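Leucine aminopeptidase A1, chloroplastic (Solanum lycopersicum, PDB 5D8N) removes N-terminal amino acids, preferably leucine, from peptides as a metal-dependent homohexameric aminopeptidase of the M17 family, and also acts as a molecular chaperone. Local coordinates at residues G196-I199 with E200-I203. The protein carries 1 engineered substitution. Numbering follows the deposited sequence.
Sequences GPEI and ERKI
The side chain of R201 folds back over P197 and E198 at the N-terminal end of helix 197-221. Its CB lies 3.6 Å from P197 O, and CG comes closer still to the same oxygen, which accepts the backbone N-H of R201 at 2.9 Å. A bend at chi3 (-64°) then turns the chain toward the start of the helix, so that NE and CZ pass by this carbonyl and one guanidinium face lies over P197 O and E198 CA. At the tip the two nitrogens part: NH1 meets P197 CB at 3.6 Å, while NH2 rests beside CA and CB of E198. The carboxylate of E198 is nearly parallel to the guanidinium plane (9°), but OE1 stays 5.2 Å from NH2, so the opposite charges lie near each other without touching, and any attraction is probably weak.

G196 is the N-cap residue, and its carbonyl accepts the first i to i+4 bond from E200 N. E200 also reaches back through a water, which accepts from G196 N and donates to OE2 at 2.7 Å. On the buried side, CG1 of I199 and CD1 of I203 approach to 4.3 Å, a loose apolar contact. Both isoleucines pack on strand 31-35, where A34 N also binds E200 OE2, whereas E198 and K202 lean on helix 152-170; this helix start thus sits between that helix and strand 31-35, outermost in this chain's six-stranded mixed sheet of the N-terminal, macro-like domain.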
# COMPACT_ATOMS: atom_id res chain seq x y z
N GLY A 196 -48.36 -38.41 -12.98
CA GLY A 196 -49.58 -38.15 -12.22
C GLY A 196 -49.52 -36.91 -11.34
O GLY A 196 -48.51 -36.21 -11.31
N PRO A 197 -50.55 -36.72 -10.51
CA PRO A 197 -50.76 -35.47 -9.81
C PRO A 197 -49.64 -35.06 -8.85
O PRO A 197 -49.36 -33.87 -8.71
CB PRO A 197 -52.07 -35.71 -9.04
CG PRO A 197 -52.82 -36.69 -9.89
CD PRO A 197 -51.76 -37.58 -10.50
N GLU A 198 -49.12 -36.01 -8.08
CA GLU A 198 -48.16 -35.69 -7.03
C GLU A 198 -46.85 -35.15 -7.63
O GLU A 198 -46.28 -34.19 -7.11
CB GLU A 198 -47.89 -36.90 -6.14
CG GLU A 198 -47.22 -36.56 -4.82
CD GLU A 198 -46.97 -37.76 -3.91
OE1 GLU A 198 -47.56 -38.85 -4.13
OE2 GLU A 198 -46.22 -37.60 -2.92
N ILE A 199 -46.30 -35.86 -8.62
CA ILE A 199 -45.02 -35.47 -9.21
C ILE A 199 -45.18 -34.16 -9.96
O ILE A 199 -44.36 -33.27 -9.80
CB ILE A 199 -44.43 -36.57 -10.11
CG1 ILE A 199 -42.99 -36.19 -10.48
CG2 ILE A 199 -45.28 -36.78 -11.36
CD1 ILE A 199 -42.20 -37.31 -11.13
N GLU A 200 -46.37 -33.94 -10.50
CA GLU A 200 -46.68 -32.66 -11.13
C GLU A 200 -46.80 -31.49 -10.15
O GLU A 200 -46.33 -30.38 -10.47
CB GLU A 200 -47.93 -32.74 -12.01
CG GLU A 200 -47.76 -33.65 -13.22
CD GLU A 200 -46.67 -33.22 -14.20
OE1 GLU A 200 -46.38 -32.01 -14.35
OE2 GLU A 200 -46.31 -34.08 -15.05
N ARG A 201 -47.35 -31.74 -8.96
CA ARG A 201 -47.38 -30.73 -7.90
C ARG A 201 -45.96 -30.34 -7.49
O ARG A 201 -45.68 -29.17 -7.18
CB ARG A 201 -48.17 -31.18 -6.66
CG ARG A 201 -49.68 -31.10 -6.85
CD ARG A 201 -50.46 -31.24 -5.53
NE ARG A 201 -50.28 -32.55 -4.90
CZ ARG A 201 -51.01 -33.64 -5.21
NH1 ARG A 201 -51.91 -33.59 -6.18
NH2 ARG A 201 -50.75 -34.78 -4.60
N LYS A 202 -45.08 -31.33 -7.39
CA LYS A 202 -43.73 -31.06 -6.93
C LYS A 202 -42.95 -30.27 -7.98
O LYS A 202 -42.18 -29.37 -7.65
CB LYS A 202 -43.03 -32.38 -6.63
CG LYS A 202 -41.77 -32.21 -5.80
CD LYS A 202 -42.05 -31.95 -4.32
CE LYS A 202 -40.76 -31.56 -3.60
NZ LYS A 202 -40.98 -31.26 -2.15
N ILE A 203 -43.18 -30.58 -9.25
CA ILE A 203 -42.56 -29.86 -10.33
C ILE A 203 -43.05 -28.42 -10.31
O ILE A 203 -42.26 -27.51 -10.54
CB ILE A 203 -42.83 -30.53 -11.70
CG1 ILE A 203 -42.03 -31.83 -11.81
CG2 ILE A 203 -42.51 -29.61 -12.87
CD1 ILE A 203 -42.47 -32.72 -12.95
O HOH W 1 -47.41 -36.56 -15.15